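PDB 5FJQ: carbohydrate binding protein, putative, CPB33A from Cellvibrio japonicus, which acts as a chitin-active lytic polysaccharide monooxygenase, holding a copper ion in its catalytic domain and supporting efficient use of chitin by the bacterium. Local coordinates for residues I57-L62 against L120-L125; K101-R106 against D162-A167; R90-T95 against H142-P147. One frame throughout, in Å; residues are numbered along the deposited sequence.

Contact 1 (I57-L62 against L120-L125); sequences IPDGRL and LRWSDL
At L120, in the loop between strands 102-109 and 126-130, the carbonyl O takes the N-H of G60 in its own plane, at 2.7 Å from N to O. G60, in the loop after helix 53-56, is third in a type II turn, P58 to R61, where its positive phi suits glycine. L120, CG anti to the backbone N, lays CD2 against L62 CD2 and also touches I154 and C174. R121 passes its CB beside the D59 carboxylate; its guanidinium leads away to D124 OD1, a salt bridge of charges only, with no N-H aimed at the oxygen. W122 opens the 3-10 turn 122-124: its N donates to D59 OD1 at 2.7 Å, and its NE1 almost straight (169°) to I57 O, 2.8 Å away in the ring plane. L62 CD1 sits over the five-membered ring of W122, 3.6 Å from the centroid, a CH-pi contact. S123 N donates to a water that in turn donates to D59 OD1. L125 CD1 meets L62 CD2 tip to tip at 3.7 Å. Away from the copper site, one carboxylate oxygen thus accepts twice, consistent with an ionised D59, and the indole is fixed in rotation by I57 and the methyl on its face.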
loop_
_atom_site.group_PDB
_atom_site.type_symbol
_atom_site.label_atom_id
_atom_site.label_comp_id
_atom_site.label_asym_id
_atom_site.label_seq_id
_atom_site.Cartn_x
_atom_site.Cartn_y
_atom_site.Cartn_z
ATOM N N ILE A 57 -8.145 -11.077 -1.386
ATOM C CA ILE A 57 -7.989 -10.267 -0.183
ATOM C C ILE A 57 -9.315 -9.850 0.482
ATOM O O ILE A 57 -10.076 -9.029 -0.096
ATOM C CB ILE A 57 -7.162 -8.991 -0.461
ATOM C CG1 ILE A 57 -5.778 -9.312 -1.082
ATOM C CG2 ILE A 57 -7.179 -8.060 0.769
ATOM C CD1 ILE A 57 -5.082 -8.061 -1.603
ATOM N N PRO A 58 -9.564 -10.339 1.721
ATOM C CA PRO A 58 -10.843 -9.993 2.437
ATOM C C PRO A 58 -10.875 -8.514 2.782
ATOM O O PRO A 58 -9.800 -7.921 2.936
ATOM C CB PRO A 58 -10.758 -10.864 3.717
ATOM C CG PRO A 58 -9.851 -12.006 3.350
ATOM C CD PRO A 58 -8.794 -11.368 2.459
ATOM N N ASP A 59 -12.030 -7.881 2.909
ATOM C CA ASP A 59 -12.003 -6.514 3.508
ATOM C C ASP A 59 -11.283 -6.535 4.868
ATOM O O ASP A 59 -11.341 -7.544 5.609
ATOM C CB ASP A 59 -13.404 -5.957 3.742
ATOM C CG ASP A 59 -14.127 -5.646 2.468
ATOM O OD1 ASP A 59 -13.638 -4.888 1.604
ATOM O OD2 ASP A 59 -15.250 -6.155 2.344
ATOM N N GLY A 60 -10.691 -5.433 5.271
ATOM C CA GLY A 60 -9.975 -5.415 6.537
ATOM C C GLY A 60 -8.610 -6.066 6.426
ATOM O O GLY A 60 -7.886 -6.100 7.407
ATOM N N ARG A 61 -8.265 -6.606 5.245
ATOM C CA ARG A 61 -6.932 -7.219 5.001
ATOM C C ARG A 61 -6.136 -6.618 3.781
ATOM O O ARG A 61 -5.212 -7.253 3.212
ATOM C CB ARG A 61 -7.059 -8.774 4.907
ATOM C CG ARG A 61 -7.525 -9.483 6.177
ATOM C CD ARG A 61 -6.637 -9.201 7.397
ATOM N NE ARG A 61 -7.146 -9.852 8.606
ATOM C CZ ARG A 61 -6.787 -9.550 9.856
ATOM N NH1 ARG A 61 -5.926 -8.579 10.073
ATOM N NH2 ARG A 61 -7.337 -10.199 10.897
ATOM N N LEU A 62 -6.481 -5.382 3.384
ATOM C CA LEU A 62 -5.968 -4.816 2.212
ATOM C C LEU A 62 -4.477 -4.510 2.471
ATOM O O LEU A 62 -3.627 -4.877 1.694
ATOM C CB LEU A 62 -6.753 -3.562 1.948
ATOM C CG LEU A 62 -7.850 -3.765 0.932
ATOM C CD1 LEU A 62 -9.068 -4.532 1.433
ATOM C CD2 LEU A 62 -8.261 -2.426 0.280
ATOM N N LEU A 120 -9.551 -1.152 6.622
ATOM C CA LEU A 120 -9.725 -0.641 5.262
ATOM C C LEU A 120 -10.513 -1.706 4.477
ATOM O O LEU A 120 -10.212 -2.892 4.597
ATOM C CB LEU A 120 -8.316 -0.441 4.647
ATOM C CG LEU A 120 -8.312 0.129 3.210
ATOM C CD1 LEU A 120 -8.978 1.484 3.265
ATOM C CD2 LEU A 120 -6.900 0.213 2.682
ATOM N N ARG A 121 -11.547 -1.287 3.754
ATOM C CA ARG A 121 -12.361 -2.156 2.941
ATOM C C ARG A 121 -12.222 -1.765 1.475
ATOM O O ARG A 121 -11.912 -0.635 1.151
ATOM C CB ARG A 121 -13.857 -2.059 3.340
ATOM C CG ARG A 121 -14.163 -2.428 4.789
ATOM C CD ARG A 121 -15.482 -1.813 5.211
ATOM N NE ARG A 121 -15.221 -0.478 5.788
ATOM C CZ ARG A 121 -16.113 0.509 5.874
ATOM N NH1 ARG A 121 -17.354 0.325 5.418
ATOM N NH2 ARG A 121 -15.770 1.683 6.411
ATOM N N TRP A 122 -12.461 -2.728 0.592
ATOM C CA TRP A 122 -12.516 -2.427 -0.814
ATOM C C TRP A 122 -13.481 -1.273 -1.153
ATOM O O TRP A 122 -13.186 -0.476 -2.020
ATOM C CB TRP A 122 -12.879 -3.663 -1.586
ATOM C CG TRP A 122 -11.767 -4.646 -1.598
ATOM C CD1 TRP A 122 -11.702 -5.822 -0.899
ATOM C CD2 TRP A 122 -10.540 -4.518 -2.309
ATOM N NE1 TRP A 122 -10.529 -6.456 -1.178
ATOM C CE2 TRP A 122 -9.780 -5.672 -2.029
ATOM C CE3 TRP A 122 -10.032 -3.570 -3.205
ATOM C CZ2 TRP A 122 -8.497 -5.898 -2.590
ATOM C CZ3 TRP A 122 -8.738 -3.787 -3.771
ATOM C CH2 TRP A 122 -7.997 -4.937 -3.450
ATOM N N SER A 123 -14.668 -1.265 -0.532
ATOM C CA SER A 123 -15.672 -0.247 -0.788
ATOM C C SER A 123 -15.187 1.190 -0.367
ATOM O O SER A 123 -15.790 2.175 -0.746
ATOM C CB SER A 123 -16.983 -0.635 -0.085
ATOM O OG SER A 123 -16.795 -0.672 1.326
ATOM N N ASP A 124 -14.094 1.277 0.392
ATOM C CA ASP A 124 -13.529 2.569 0.844
ATOM C C ASP A 124 -12.640 3.313 -0.194
ATOM O O ASP A 124 -12.192 4.431 0.080
ATOM C CB ASP A 124 -12.647 2.389 2.080
ATOM C CG ASP A 124 -13.413 2.118 3.364
ATOM O OD1 ASP A 124 -14.512 2.648 3.580
ATOM O OD2 ASP A 124 -12.894 1.389 4.235
ATOM N N LEU A 125 -12.385 2.693 -1.355
ATOM C CA LEU A 125 -11.337 3.101 -2.256
ATOM C C LEU A 125 -11.948 3.633 -3.534
ATOM O O LEU A 125 -12.895 3.103 -4.074
ATOM C CB LEU A 125 -10.437 1.938 -2.613
ATOM C CG LEU A 125 -9.613 1.441 -1.447
ATOM C CD1 LEU A 125 -8.789 0.340 -2.067
ATOM C CD2 LEU A 125 -8.759 2.631 -0.927
HETATM O O HOH W 1 -15.641 -3.164 1.177
#

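Contact 2 (K101-R106 against D162-A167); sequences KTKYFR and DWDRDA
K101 is held through its backbone on two sides. Its N donates to D166 OD2 over 3.0 Å, using the anti lone pair of the carboxylate, and its O accepts from D162 N at 2.8 Å, the donor standing well above the carbonyl plane. Its CB lies over a face of the R165 guanidinium, and CD is 3.5 Å from R165 NH1; the ammonium turns off at the bent chi4 (-84°) to Q136, near the like charge of R165, probably offset by its salt bridges to D135 and D162. T102 backs onto the CB of D162 with its main chain, while its hydroxyl binds W159. K103, CG anti to the backbone N and chain folded at chi2 and chi3, carries CE over the six-membered ring of W163, 3.8 Å from the centroid, and NZ above the same face in a cation-pi contact. NZ forms hydrogen-bonded salt bridges to D164 OD2 at 3.0 Å and, weakly, D162 OD1 at 3.4 Å. D162 OD1 also takes the N-H of D164, an Asx turn, and OD2 pairs with R165 NE at 2.8 Å, completing a K103-D162-D164-R165 salt-bridge network. K103 and Y104 both face Q160 in a classic beta bulge. D166, also paired with R161, touches the copper ligand H100: a salt-bridged loop packed on the start of strand 102-109, its D166 end beside the copper site of an AA10 lytic polysaccharide monooxygenase.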
loop_
_atom_site.group_PDB
_atom_site.type_symbol
_atom_site.label_atom_id
_atom_site.label_comp_id
_atom_site.label_asym_id
_atom_site.label_seq_id
_atom_site.Cartn_x
_atom_site.Cartn_y
_atom_site.Cartn_z
ATOM N N LYS A 101 7.080 -8.030 -15.625
ATOM C CA LYS A 101 6.261 -7.416 -16.684
ATOM C C LYS A 101 4.977 -7.021 -15.967
ATOM O O LYS A 101 4.547 -7.728 -15.092
ATOM C CB LYS A 101 6.013 -8.370 -17.864
ATOM C CG LYS A 101 7.274 -9.017 -18.399
ATOM C CD LYS A 101 7.175 -9.284 -19.887
ATOM C CE LYS A 101 8.549 -9.363 -20.559
ATOM N NZ LYS A 101 9.070 -8.004 -20.917
ATOM N N THR A 102 4.440 -5.844 -16.292
ATOM C CA THR A 102 3.371 -5.162 -15.508
ATOM C C THR A 102 2.148 -4.960 -16.395
ATOM O O THR A 102 2.255 -4.393 -17.498
ATOM C CB THR A 102 3.865 -3.778 -15.004
ATOM O OG1 THR A 102 4.947 -3.998 -14.086
ATOM C CG2 THR A 102 2.781 -2.993 -14.300
ATOM N N LYS A 103 0.997 -5.403 -15.892
ATOM C CA LYS A 103 -0.308 -5.056 -16.459
ATOM C C LYS A 103 -0.646 -3.621 -16.040
ATOM O O LYS A 103 -1.096 -2.782 -16.868
ATOM C CB LYS A 103 -1.359 -6.057 -15.997
ATOM C CG LYS A 103 -2.671 -5.951 -16.755
ATOM C CD LYS A 103 -2.517 -6.381 -18.199
ATOM C CE LYS A 103 -3.082 -7.771 -18.426
ATOM N NZ LYS A 103 -2.641 -8.330 -19.733
ATOM N N TYR A 104 -0.378 -3.296 -14.778
ATOM C CA TYR A 104 -0.582 -1.919 -14.255
ATOM C C TYR A 104 -0.087 -1.665 -12.842
ATOM O O TYR A 104 0.014 -2.602 -11.998
ATOM C CB TYR A 104 -2.078 -1.540 -14.283
ATOM C CG TYR A 104 -2.993 -2.479 -13.545
ATOM C CD1 TYR A 104 -3.059 -2.479 -12.133
ATOM C CD2 TYR A 104 -3.857 -3.297 -14.243
ATOM C CE1 TYR A 104 -3.943 -3.299 -11.460
ATOM C CE2 TYR A 104 -4.751 -4.129 -13.589
ATOM C CZ TYR A 104 -4.783 -4.142 -12.196
ATOM O OH TYR A 104 -5.633 -4.996 -11.584
ATOM N N PHE A 105 0.186 -0.406 -12.546
ATOM C CA PHE A 105 0.197 0.038 -11.133
ATOM C C PHE A 105 -1.027 0.905 -10.989
ATOM O O PHE A 105 -1.190 1.940 -11.752
ATOM C CB PHE A 105 1.459 0.869 -10.756
ATOM C CG PHE A 105 2.754 0.055 -10.759
ATOM C CD1 PHE A 105 3.438 -0.186 -11.949
ATOM C CD2 PHE A 105 3.229 -0.544 -9.585
ATOM C CE1 PHE A 105 4.630 -0.954 -11.990
ATOM C CE2 PHE A 105 4.404 -1.306 -9.618
ATOM C CZ PHE A 105 5.086 -1.540 -10.815
ATOM N N ARG A 106 -1.833 0.606 -9.976
ATOM C CA ARG A 106 -2.979 1.440 -9.684
ATOM C C ARG A 106 -2.955 2.028 -8.290
ATOM O O ARG A 106 -2.500 1.381 -7.324
ATOM C CB ARG A 106 -4.318 0.654 -9.818
ATOM C CG ARG A 106 -4.721 0.430 -11.245
ATOM C CD ARG A 106 -5.981 -0.427 -11.302
ATOM N NE ARG A 106 -6.262 -0.668 -12.719
ATOM C CZ ARG A 106 -7.084 -1.612 -13.191
ATOM N NH1 ARG A 106 -7.652 -2.462 -12.367
ATOM N NH2 ARG A 106 -7.257 -1.764 -14.504
ATOM N N ASP A 162 2.017 -8.816 -15.138
ATOM C CA ASP A 162 1.296 -9.136 -16.379
ATOM C C ASP A 162 1.175 -10.635 -16.606
ATOM O O ASP A 162 2.159 -11.269 -16.978
ATOM C CB ASP A 162 2.008 -8.507 -17.562
ATOM C CG ASP A 162 1.171 -8.551 -18.797
ATOM O OD1 ASP A 162 0.499 -9.550 -19.036
ATOM O OD2 ASP A 162 1.165 -7.553 -19.506
ATOM N N TRP A 163 -0.029 -11.208 -16.401
ATOM C CA TRP A 163 -0.107 -12.662 -16.402
ATOM C C TRP A 163 -0.080 -13.225 -17.838
ATOM O O TRP A 163 0.120 -14.431 -18.030
ATOM C CB TRP A 163 -1.345 -13.170 -15.660
ATOM C CG TRP A 163 -2.564 -12.761 -16.337
ATOM C CD1 TRP A 163 -3.196 -13.402 -17.374
ATOM C CD2 TRP A 163 -3.305 -11.557 -16.089
ATOM N NE1 TRP A 163 -4.307 -12.674 -17.785
ATOM C CE2 TRP A 163 -4.401 -11.540 -17.012
ATOM C CE3 TRP A 163 -3.155 -10.484 -15.176
ATOM C CZ2 TRP A 163 -5.349 -10.507 -17.024
ATOM C CZ3 TRP A 163 -4.082 -9.462 -15.190
ATOM C CH2 TRP A 163 -5.182 -9.477 -16.106
ATOM N N ASP A 164 -0.322 -12.385 -18.833
ATOM C CA ASP A 164 -0.226 -12.842 -20.233
ATOM C C ASP A 164 1.204 -12.903 -20.671
ATOM O O ASP A 164 1.546 -13.680 -21.570
ATOM C CB ASP A 164 -0.952 -11.899 -21.161
ATOM C CG ASP A 164 -2.442 -12.066 -21.083
ATOM O OD1 ASP A 164 -2.903 -13.236 -21.139
ATOM O OD2 ASP A 164 -3.120 -11.031 -20.922
ATOM N N ARG A 165 2.054 -12.109 -20.036
ATOM C CA ARG A 165 3.391 -11.958 -20.556
ATOM C C ARG A 165 4.393 -12.606 -19.635
ATOM O O ARG A 165 5.595 -12.580 -19.907
ATOM C CB ARG A 165 3.708 -10.449 -20.798
ATOM C CG ARG A 165 2.899 -9.805 -21.937
ATOM C CD ARG A 165 3.444 -8.486 -22.432
ATOM N NE ARG A 165 3.046 -7.363 -21.567
ATOM C CZ ARG A 165 3.884 -6.513 -20.949
ATOM N NH1 ARG A 165 5.201 -6.658 -21.113
ATOM N NH2 ARG A 165 3.395 -5.530 -20.169
ATOM N N ASP A 166 3.926 -13.130 -18.508
ATOM C CA ASP A 166 4.835 -13.334 -17.391
ATOM C C ASP A 166 4.280 -14.257 -16.336
ATOM O O ASP A 166 4.553 -15.445 -16.413
ATOM C CB ASP A 166 5.322 -11.960 -16.817
ATOM C CG ASP A 166 6.383 -12.097 -15.749
ATOM O OD1 ASP A 166 6.741 -13.239 -15.327
ATOM O OD2 ASP A 166 6.861 -11.033 -15.292
ATOM N N ALA A 167 3.550 -13.732 -15.341
ATOM C CA ALA A 167 2.915 -14.530 -14.294
ATOM C C ALA A 167 1.862 -13.670 -13.590
ATOM O O ALA A 167 1.939 -12.413 -13.617
ATOM C CB ALA A 167 3.926 -15.050 -13.274
#

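Contact 3 (R90-T95 against H142-P147); sequences REFVWT and HNVILP
With chi1 near -71°, F92 has CG anti to its carbonyl carbon, and chi2 of 77° turns the ring so that CD1 runs into V144 CG2, a close 3.3 Å. V144 answers with CG1 anti to its backbone N, which leaves CG2 beside that N and facing the phenyl; the two side chains cross at about a right angle. L146, its CG anti to the carbonyl carbon, sends its two methyls to different partners: CD2 reaches F92 CE1 and CZ obliquely, while CD1 comes within 3.3 Å of R90 CB. R90 and L146 lie side by side and point the same way, until R90, bent at chi2 (58°), carries its guanidinium off to the carbonyl of S84. H142 too has CG anti to its carbonyl carbon. W94 CD1 lies in the plane of the imidazole at its edge, 3.8 Å from H142 CE1, the two rings being oblique to each other. The indole NE1 is bonded to S157 and the imidazole ND1 to the Y107 hydroxyl, so hydrogen bonds hold both rings in place, and F105 packs against both.

Beneath these groups the backbones pair antiparallel. In the hydrogen-bonded pair of R90 and V144, R90 N to V144 O (2.9 Å) runs nearly along the C=O axis, whereas V144 N meets R90 O from above the carbonyl plane. F92 N to H142 O and H142 N to F92 O, both 2.9 Å, close the other. E91 and N143 form the non-hydrogen-bonded pair between them, with side chains on the exposed face. The face carrying F92, H142 and V144, with R90 at its margin, turns instead toward strand 126-130, where I128 and H129 touch V144. This is an antiparallel pair, central strand with outer strand, in one sheet of the immunoglobulin-like beta-sandwich of lytic polysaccharide monooxygenases.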
loop_
_atom_site.group_PDB
_atom_site.type_symbol
_atom_site.label_atom_id
_atom_site.label_comp_id
_atom_site.label_asym_id
_atom_site.label_seq_id
_atom_site.Cartn_x
_atom_site.Cartn_y
_atom_site.Cartn_z
ATOM N N ARG A 90 1.505 14.322 -7.172
ATOM C CA ARG A 90 2.498 13.851 -6.197
ATOM C C ARG A 90 3.197 12.619 -6.804
ATOM O O ARG A 90 2.548 11.721 -7.279
ATOM C CB ARG A 90 1.801 13.548 -4.861
ATOM C CG ARG A 90 2.723 13.121 -3.727
ATOM C CD ARG A 90 3.749 14.199 -3.481
ATOM N NE ARG A 90 4.611 13.712 -2.439
ATOM C CZ ARG A 90 4.706 14.220 -1.213
ATOM N NH1 ARG A 90 4.060 15.355 -0.842
ATOM N NH2 ARG A 90 5.514 13.596 -0.376
ATOM N N GLU A 91 4.521 12.601 -6.884
ATOM C CA GLU A 91 5.192 11.330 -7.265
ATOM C C GLU A 91 5.088 10.224 -6.171
ATOM O O GLU A 91 5.293 10.470 -4.961
ATOM C CB GLU A 91 6.685 11.483 -7.636
ATOM C CG GLU A 91 6.992 12.649 -8.558
ATOM C CD GLU A 91 8.235 12.423 -9.395
ATOM O OE1 GLU A 91 9.195 11.738 -8.937
ATOM O OE2 GLU A 91 8.228 12.909 -10.543
ATOM N N PHE A 92 4.774 9.036 -6.658
ATOM C CA PHE A 92 4.785 7.767 -5.916
ATOM C C PHE A 92 5.757 6.818 -6.593
ATOM O O PHE A 92 5.770 6.652 -7.821
ATOM C CB PHE A 92 3.378 7.156 -5.868
ATOM C CG PHE A 92 2.420 7.910 -4.989
ATOM C CD1 PHE A 92 1.828 9.105 -5.419
ATOM C CD2 PHE A 92 2.169 7.489 -3.719
ATOM C CE1 PHE A 92 0.970 9.801 -4.573
ATOM C CE2 PHE A 92 1.317 8.189 -2.861
ATOM C CZ PHE A 92 0.722 9.343 -3.291
ATOM N N VAL A 93 6.595 6.204 -5.788
ATOM C CA VAL A 93 7.698 5.499 -6.364
ATOM C C VAL A 93 7.668 4.127 -5.773
ATOM O O VAL A 93 7.622 4.022 -4.540
ATOM C CB VAL A 93 9.061 6.154 -5.964
ATOM C CG1 VAL A 93 10.212 5.244 -6.378
ATOM C CG2 VAL A 93 9.199 7.602 -6.518
ATOM N N TRP A 94 7.754 3.124 -6.650
ATOM C CA TRP A 94 7.840 1.721 -6.214
ATOM C C TRP A 94 9.299 1.346 -6.382
ATOM O O TRP A 94 9.856 1.501 -7.464
ATOM C CB TRP A 94 6.979 0.766 -7.056
ATOM C CG TRP A 94 5.504 0.696 -6.715
ATOM C CD1 TRP A 94 4.587 1.597 -7.060
ATOM C CD2 TRP A 94 4.783 -0.394 -6.090
ATOM N NE1 TRP A 94 3.325 1.246 -6.629
ATOM C CE2 TRP A 94 3.404 -0.005 -6.053
ATOM C CE3 TRP A 94 5.158 -1.645 -5.548
ATOM C CZ2 TRP A 94 2.417 -0.801 -5.507
ATOM C CZ3 TRP A 94 4.183 -2.439 -5.010
ATOM C CH2 TRP A 94 2.804 -2.013 -4.956
ATOM N N THR A 95 9.916 0.892 -5.302
ATOM C CA THR A 95 11.235 0.303 -5.392
ATOM C C THR A 95 11.018 -1.196 -5.493
ATOM O O THR A 95 10.533 -1.842 -4.558
ATOM C CB THR A 95 12.101 0.664 -4.173
ATOM O OG1 THR A 95 12.286 2.072 -4.205
ATOM C CG2 THR A 95 13.458 -0.022 -4.281
ATOM N N HIS A 142 5.087 6.891 -10.609
ATOM C CA HIS A 142 3.768 7.279 -11.046
ATOM C C HIS A 142 3.464 8.651 -10.446
ATOM O O HIS A 142 3.494 8.838 -9.258
ATOM C CB HIS A 142 2.807 6.186 -10.592
ATOM C CG HIS A 142 3.281 4.821 -10.963
ATOM N ND1 HIS A 142 3.654 3.877 -10.024
ATOM C CD2 HIS A 142 3.500 4.256 -12.170
ATOM C CE1 HIS A 142 4.078 2.788 -10.643
ATOM N NE2 HIS A 142 3.963 2.977 -11.945
ATOM N N ASN A 143 3.242 9.641 -11.311
ATOM C CA ASN A 143 2.830 10.914 -10.825
ATOM C C ASN A 143 1.326 11.013 -10.626
ATOM O O ASN A 143 0.639 11.413 -11.572
ATOM C CB ASN A 143 3.148 11.930 -11.876
ATOM C CG ASN A 143 4.256 12.851 -11.457
ATOM O OD1 ASN A 143 5.370 12.390 -11.099
ATOM N ND2 ASN A 143 3.970 14.165 -11.490
ATOM N N VAL A 144 0.852 10.764 -9.415
ATOM C CA VAL A 144 -0.579 10.457 -9.145
ATOM C C VAL A 144 -1.181 11.792 -8.904
ATOM O O VAL A 144 -0.530 12.634 -8.244
ATOM C CB VAL A 144 -0.708 9.594 -7.865
ATOM C CG1 VAL A 144 -2.172 9.325 -7.476
ATOM C CG2 VAL A 144 0.042 8.298 -8.082
ATOM N N ILE A 145 -2.354 12.079 -9.486
ATOM C CA ILE A 145 -2.949 13.356 -9.166
ATOM C C ILE A 145 -3.855 13.171 -7.926
ATOM O O ILE A 145 -4.889 12.463 -7.976
ATOM C CB ILE A 145 -3.669 14.047 -10.378
ATOM C CG1 ILE A 145 -2.785 14.165 -11.639
ATOM C CG2 ILE A 145 -4.379 15.341 -9.982
ATOM C CD1 ILE A 145 -1.343 14.634 -11.466
ATOM N N LEU A 146 -3.471 13.774 -6.803
ATOM C CA LEU A 146 -4.259 13.657 -5.555
ATOM C C LEU A 146 -5.466 14.558 -5.658
ATOM O O LEU A 146 -5.327 15.765 -6.024
ATOM C CB LEU A 146 -3.423 14.014 -4.333
ATOM C CG LEU A 146 -2.171 13.155 -4.228
ATOM C CD1 LEU A 146 -1.144 13.834 -3.300
ATOM C CD2 LEU A 146 -2.466 11.720 -3.818
ATOM N N PRO A 147 -6.665 13.993 -5.390
ATOM C CA PRO A 147 -7.862 14.819 -5.450
ATOM C C PRO A 147 -7.947 15.756 -4.243
ATOM O O PRO A 147 -7.176 15.601 -3.278
ATOM C CB PRO A 147 -9.001 13.784 -5.416
ATOM C CG PRO A 147 -8.453 12.659 -4.553
ATOM C CD PRO A 147 -6.951 12.623 -4.874
#

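Contact 3 is the buried one, a regular strand pairing with hydrocarbon and aromatic side chains on its inner face; contacts 1 and 2 are only partly buried and mix polar and apolar groups, contact 1 joining two loops, contact 2 a strand start and a loop. In contact 1 an indole and a carboxylate tie two irregular segments, away from the copper, whereas contact 2 relies on salt bridges and backbone bonds, with D166 nearest the copper. Contacts 2 and 3 touch through F105, whose ring meets H142 and W94, so successive strands 88-96 and 102-109 bring the two sheets together. Contact 1 touches neither, its nearest atoms about 8 Å from contact 2, but both adjoin strand 152-161.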